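Local coordinates for DUF3298 domain-containing protein (Pseudomonas aeruginosa, PDB 4E72) that is of unknown function but belongs to the DUF3298 family and is probably an exported lipoprotein, at residues A[140-145]-A[174-179]; A[146-151]-A[210-215]. All blocks are in the same frame, centred on the assembly; numbering follows the deposited sequence.

Interactions 1 and 2 illustrate how a single helix can serve two neighbours at once. Helix 142-159 meets the loop before strand 179-181 in interaction 1 and the 3-10 turn after strand 205-208 in interaction 2. The centres of the two contacts lie about 10 Å apart, and their segments alternate along the chain. They also touch directly: W146 CH2 lies 3.3 Å from T177 O, while F174 CZ packs 3.5 Å from A149 CB. One contact is mainly electrostatic, the other a mixture of weak polar and apolar packing. With no functional site known for this protein, both are best read as joins between structural elements.

Interaction 1: A[140-145]-A[174-179]; sequences GQEEAF and FQRTPH
E142 stands in the first turn of helix 142-159, and R176 projects toward it from the irregular, largely extended run that leads into strand 179-181. The backbones stay well apart, with E142 CA 11.0 Å from R176 CA, and two long side chains span the interval. Q141 occupies the N-cap position, and the first helical turn is closed by F145 N bonding to Q141 O at 2.9 Å.

With CG anti to the backbone N (chi1 -170°), E142 continues as an extended chain that carries its carboxylate off the helix. R176 is likewise extended from CG to NE, and the two chains cross at about a right angle. Contact is made by one carboxylate branch and one guanidinium nitrogen: E142 OE2 lies 3.3 Å from R176 NH1, forming a salt bridge. The two flat groups are inclined by 34°, yet the oxygen sits well out of the guanidinium plane, where no N-H points at it.

The same OE2 accepts a hydrogen bond from W146 NE1, one turn further along the helix, and R176 also packs on W146. The indole N-H therefore shares this oxygen with the arginine and probably limits the carboxylate's freedom to turn. Attraction here comes from charge rather than from directed bonding, and at this surface position solvent would be expected to weaken it; the arginine and the nearby helix N-terminus would both tend to favour the ionised carboxylate.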
loop_
_atom_site.group_PDB
_atom_site.type_symbol
_atom_site.label_atom_id
_atom_site.label_comp_id
_atom_site.label_asym_id
_atom_site.label_seq_id
_atom_site.Cartn_x
_atom_site.Cartn_y
_atom_site.Cartn_z
ATOM N N GLY A 140 20.485 5.877 -12.149
ATOM C CA GLY A 140 21.461 4.814 -11.936
ATOM C C GLY A 140 21.613 4.343 -10.494
ATOM O O GLY A 140 22.447 3.475 -10.235
ATOM N N GLN A 141 20.803 4.854 -9.541
ATOM C CA GLN A 141 21.007 4.489 -8.123
ATOM C C GLN A 141 20.053 3.442 -7.527
ATOM O O GLN A 141 20.071 3.272 -6.305
ATOM C CB GLN A 141 21.010 5.741 -7.219
ATOM C CG GLN A 141 22.021 6.841 -7.642
ATOM C CD GLN A 141 23.419 6.326 -7.933
ATOM O OE1 GLN A 141 23.876 6.303 -9.081
ATOM N NE2 GLN A 141 24.125 5.892 -6.905
ATOM N N GLU A 142 19.289 2.695 -8.347
ATOM C CA GLU A 142 18.383 1.671 -7.807
ATOM C C GLU A 142 19.161 0.622 -6.995
ATOM O O GLU A 142 18.756 0.318 -5.886
ATOM C CB GLU A 142 17.538 1.013 -8.897
ATOM C CG GLU A 142 16.443 0.138 -8.294
ATOM C CD GLU A 142 15.265 -0.308 -9.140
ATOM O OE1 GLU A 142 15.237 -0.010 -10.355
ATOM O OE2 GLU A 142 14.349 -0.939 -8.566
ATOM N N GLU A 143 20.287 0.119 -7.522
ATOM C CA GLU A 143 21.176 -0.841 -6.857
ATOM C C GLU A 143 21.596 -0.305 -5.475
ATOM O O GLU A 143 21.386 -1.003 -4.477
ATOM C CB GLU A 143 22.414 -1.113 -7.725
ATOM N N ALA A 144 22.083 0.970 -5.407
ATOM C CA ALA A 144 22.464 1.624 -4.145
ATOM C C ALA A 144 21.263 1.729 -3.167
ATOM O O ALA A 144 21.448 1.574 -1.962
ATOM C CB ALA A 144 23.038 3.006 -4.419
ATOM N N PHE A 145 20.039 1.962 -3.687
ATOM C CA PHE A 145 18.828 2.017 -2.851
ATOM C C PHE A 145 18.550 0.662 -2.164
ATOM O O PHE A 145 18.297 0.623 -0.953
ATOM C CB PHE A 145 17.605 2.442 -3.677
ATOM C CG PHE A 145 16.299 2.463 -2.909
ATOM C CD1 PHE A 145 15.963 3.549 -2.106
ATOM C CD2 PHE A 145 15.388 1.409 -3.021
ATOM C CE1 PHE A 145 14.746 3.588 -1.435
ATOM C CE2 PHE A 145 14.182 1.442 -2.338
ATOM C CZ PHE A 145 13.874 2.526 -1.534
ATOM N N PHE A 174 16.209 -11.667 2.402
ATOM C CA PHE A 174 15.788 -10.334 2.027
ATOM C C PHE A 174 15.268 -10.372 0.569
ATOM O O PHE A 174 15.768 -11.139 -0.266
ATOM C CB PHE A 174 16.933 -9.330 2.216
ATOM C CG PHE A 174 16.532 -7.907 1.893
ATOM C CD1 PHE A 174 15.462 -7.302 2.547
ATOM C CD2 PHE A 174 17.173 -7.200 0.884
ATOM C CE1 PHE A 174 15.076 -6.000 2.229
ATOM C CE2 PHE A 174 16.771 -5.900 0.557
ATOM C CZ PHE A 174 15.745 -5.302 1.247
ATOM N N GLN A 175 14.235 -9.585 0.306
ATOM C CA GLN A 175 13.550 -9.498 -0.982
ATOM C C GLN A 175 13.223 -8.053 -1.267
ATOM O O GLN A 175 13.099 -7.276 -0.322
ATOM C CB GLN A 175 12.234 -10.322 -0.896
ATOM C CG GLN A 175 11.746 -10.908 -2.213
ATOM C CD GLN A 175 10.299 -11.346 -2.172
ATOM O OE1 GLN A 175 9.867 -12.104 -1.294
ATOM N NE2 GLN A 175 9.527 -10.919 -3.160
ATOM N N ARG A 176 13.036 -7.682 -2.541
ATOM C CA ARG A 176 12.606 -6.320 -2.850
ATOM C C ARG A 176 11.104 -6.231 -2.591
ATOM O O ARG A 176 10.432 -7.255 -2.456
ATOM C CB ARG A 176 12.903 -5.940 -4.317
ATOM C CG ARG A 176 14.376 -5.734 -4.681
ATOM C CD ARG A 176 14.452 -5.390 -6.157
ATOM N NE ARG A 176 15.822 -5.235 -6.637
ATOM C CZ ARG A 176 16.145 -4.642 -7.781
ATOM N NH1 ARG A 176 15.197 -4.160 -8.580
ATOM N NH2 ARG A 176 17.418 -4.514 -8.133
ATOM N N THR A 177 10.567 -5.021 -2.593
ATOM C CA THR A 177 9.135 -4.819 -2.452
ATOM C C THR A 177 8.689 -3.749 -3.440
ATOM O O THR A 177 9.436 -2.806 -3.634
ATOM C CB THR A 177 8.727 -4.482 -0.983
ATOM O OG1 THR A 177 7.298 -4.369 -0.927
ATOM C CG2 THR A 177 9.391 -3.191 -0.429
ATOM N N PRO A 178 7.499 -3.856 -4.083
ATOM C CA PRO A 178 7.031 -2.743 -4.930
ATOM C C PRO A 178 6.489 -1.550 -4.111
ATOM O O PRO A 178 6.258 -0.500 -4.705
ATOM C CB PRO A 178 5.893 -3.363 -5.758
ATOM C CG PRO A 178 5.611 -4.667 -5.174
ATOM C CD PRO A 178 6.486 -4.931 -4.000
ATOM N N HIS A 179 6.280 -1.694 -2.772
ATOM C CA HIS A 179 5.622 -0.682 -1.912
ATOM C C HIS A 179 6.608 0.132 -1.101
ATOM O O HIS A 179 7.079 -0.284 -0.037
ATOM C CB HIS A 179 4.592 -1.342 -0.965
ATOM C CG HIS A 179 3.857 -2.517 -1.559
ATOM N ND1 HIS A 179 3.139 -2.402 -2.749
ATOM C CD2 HIS A 179 3.700 -3.768 -1.071
ATOM C CE1 HIS A 179 2.600 -3.587 -2.961
ATOM N NE2 HIS A 179 2.864 -4.434 -1.954
#

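Interaction 2: A[146-151]-A[210-215]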
loop_
_atom_site.group_PDB
_atom_site.type_symbol
_atom_site.label_atom_id
_atom_site.label_comp_id
_atom_site.label_asym_id
_atom_site.label_seq_id
_atom_site.Cartn_x
_atom_site.Cartn_y
_atom_site.Cartn_z
ATOM N N TRP A 146 18.629 -0.443 -2.918
ATOM C CA TRP A 146 18.323 -1.740 -2.325
ATOM C C TRP A 146 19.448 -2.188 -1.390
ATOM O O TRP A 146 19.171 -2.951 -0.465
ATOM C CB TRP A 146 17.939 -2.791 -3.375
ATOM C CG TRP A 146 16.649 -2.438 -4.065
ATOM C CD1 TRP A 146 16.510 -1.937 -5.325
ATOM C CD2 TRP A 146 15.329 -2.437 -3.483
ATOM N NE1 TRP A 146 15.184 -1.686 -5.592
ATOM C CE2 TRP A 146 14.441 -1.953 -4.467
ATOM C CE3 TRP A 146 14.809 -2.817 -2.233
ATOM C CZ2 TRP A 146 13.063 -1.849 -4.243
ATOM C CZ3 TRP A 146 13.457 -2.668 -1.997
ATOM C CH2 TRP A 146 12.594 -2.196 -2.996
ATOM N N LYS A 147 20.669 -1.630 -1.548
ATOM C CA LYS A 147 21.776 -1.889 -0.619
ATOM C C LYS A 147 21.462 -1.275 0.735
ATOM O O LYS A 147 21.732 -1.916 1.745
ATOM C CB LYS A 147 23.123 -1.362 -1.149
ATOM C CG LYS A 147 23.671 -2.172 -2.324
ATOM C CD LYS A 147 24.385 -3.461 -1.923
ATOM C CE LYS A 147 25.072 -4.113 -3.109
ATOM N NZ LYS A 147 26.247 -3.331 -3.604
ATOM N N GLN A 148 20.832 -0.069 0.761
ATOM C CA GLN A 148 20.395 0.609 1.993
ATOM C C GLN A 148 19.181 -0.083 2.597
ATOM O O GLN A 148 19.021 -0.093 3.816
ATOM C CB GLN A 148 20.089 2.101 1.752
ATOM C CG GLN A 148 21.294 2.920 1.254
ATOM C CD GLN A 148 22.534 2.718 2.088
ATOM O OE1 GLN A 148 22.548 2.998 3.286
ATOM N NE2 GLN A 148 23.586 2.173 1.482
ATOM N N ALA A 149 18.333 -0.669 1.744
ATOM C CA ALA A 149 17.150 -1.446 2.128
ATOM C C ALA A 149 17.595 -2.700 2.881
ATOM O O ALA A 149 16.964 -3.064 3.868
ATOM C CB ALA A 149 16.352 -1.823 0.888
ATOM N N GLU A 150 18.716 -3.334 2.421
ATOM C CA GLU A 150 19.357 -4.508 3.040
ATOM C C GLU A 150 19.784 -4.168 4.490
ATOM O O GLU A 150 19.620 -4.984 5.391
ATOM C CB GLU A 150 20.588 -4.945 2.217
ATOM C CG GLU A 150 20.291 -5.779 0.985
ATOM C CD GLU A 150 21.360 -5.858 -0.096
ATOM O OE1 GLU A 150 22.509 -6.247 0.217
ATOM O OE2 GLU A 150 21.022 -5.598 -1.274
ATOM N N LEU A 151 20.328 -2.961 4.695
ATOM C CA LEU A 151 20.759 -2.479 6.011
ATOM C C LEU A 151 19.527 -2.291 6.923
ATOM O O LEU A 151 19.559 -2.718 8.084
ATOM C CB LEU A 151 21.581 -1.170 5.857
ATOM C CG LEU A 151 22.033 -0.435 7.139
ATOM C CD1 LEU A 151 22.943 -1.306 8.025
ATOM C CD2 LEU A 151 22.682 0.892 6.789
ATOM N N TYR A 210 16.632 8.989 5.849
ATOM C CA TYR A 210 17.025 9.876 4.725
ATOM C C TYR A 210 18.555 10.183 4.650
ATOM O O TYR A 210 19.058 10.191 3.532
ATOM C CB TYR A 210 16.219 11.187 4.718
ATOM C CG TYR A 210 14.813 10.967 4.196
ATOM C CD1 TYR A 210 14.548 10.966 2.828
ATOM C CD2 TYR A 210 13.768 10.663 5.059
ATOM C CE1 TYR A 210 13.257 10.758 2.341
ATOM C CE2 TYR A 210 12.477 10.448 4.583
ATOM C CZ TYR A 210 12.223 10.490 3.225
ATOM O OH TYR A 210 10.948 10.209 2.768
ATOM N N PRO A 211 19.354 10.299 5.750
ATOM C CA PRO A 211 20.801 10.544 5.560
ATOM C C PRO A 211 21.542 9.368 4.911
ATOM O O PRO A 211 22.645 9.571 4.396
ATOM C CB PRO A 211 21.318 10.819 6.979
ATOM C CG PRO A 211 20.108 11.215 7.759
ATOM C CD PRO A 211 19.004 10.358 7.186
ATOM N N ARG A 212 20.935 8.157 4.892
ATOM C CA ARG A 212 21.521 6.990 4.220
ATOM C C ARG A 212 21.204 7.041 2.719
ATOM O O ARG A 212 21.728 6.224 1.946
ATOM C CB ARG A 212 21.001 5.656 4.836
ATOM C CG ARG A 212 21.446 5.441 6.287
ATOM C CD ARG A 212 22.699 4.588 6.459
ATOM N NE ARG A 212 23.847 5.001 5.648
ATOM C CZ ARG A 212 24.687 5.985 5.958
ATOM N NH1 ARG A 212 24.504 6.704 7.058
ATOM N NH2 ARG A 212 25.707 6.267 5.160
ATOM N N LEU A 213 20.345 7.998 2.306
ATOM C CA LEU A 213 19.885 8.117 0.920
ATOM C C LEU A 213 20.405 9.360 0.174
ATOM O O LEU A 213 19.861 9.696 -0.880
ATOM C CB LEU A 213 18.347 8.095 0.901
ATOM C CG LEU A 213 17.742 6.796 1.439
ATOM C CD1 LEU A 213 16.334 7.007 1.876
ATOM C CD2 LEU A 213 17.903 5.637 0.438
ATOM N N ASN A 214 21.475 9.999 0.696
ATOM C CA ASN A 214 22.132 11.153 0.092
ATOM C C ASN A 214 22.759 10.718 -1.210
ATOM O O ASN A 214 23.622 9.835 -1.200
ATOM C CB ASN A 214 23.203 11.734 1.031
ATOM C CG ASN A 214 22.673 12.449 2.249
ATOM O OD1 ASN A 214 21.731 13.246 2.191
ATOM N ND2 ASN A 214 23.334 12.247 3.370
ATOM N N GLY A 215 22.285 11.273 -2.320
ATOM C CA GLY A 215 22.795 10.907 -3.637
ATOM C C GLY A 215 22.125 9.669 -4.199
ATOM O O GLY A 215 22.538 9.165 -5.246
#
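A double bend in R212, at chi2 (-96°) and chi3, folds its side chain back beside Q148, whose own chain turns at chi2 (-50°) to present the amide. The two side chains cross at about a right angle, with their flat ends steeply inclined to one another. Q148 OE1 comes to the edge of the guanidinium, near its plane, and accepts a weak hydrogen bond from R212 NE at 3.4 Å, bent to 134° at the hydrogen. The same oxygen lies 3.4 Å from R212 CB, so it nestles against the root of the arginine as well as its NE. Nearer the helix, Q148 CG lies 3.4 Å from R212 O, and the glutamine therefore meets both backbone and side chain of this residue.

These residues belong to a helix-on-sheet (alpha+beta) arrangement within the DUF3298 protein: helix 142-159 packs on the antiparallel sheet of strands 179-181, 187-190 and 205-208, and the chain leaving the last strand turns beside the helix. That turn is a short 3-10 segment, with L213 N bonded to Y210 O at 2.8 Å. Helix and turn come nearest at Q148 and R212, where the CA atoms are 6.9 Å apart.

Apolar contacts flank the polar one. On the side of the sheet, L213 CD2 lies 4.4 Å from Q148 CB; L213 also packs on V187 and I208, and Q148 on I208. At the more exposed side, one helical turn beyond Q148, the L151 methyl CD2 touches R212 CD at 3.7 Å, meeting the aliphatic part of the arginine before its charged end.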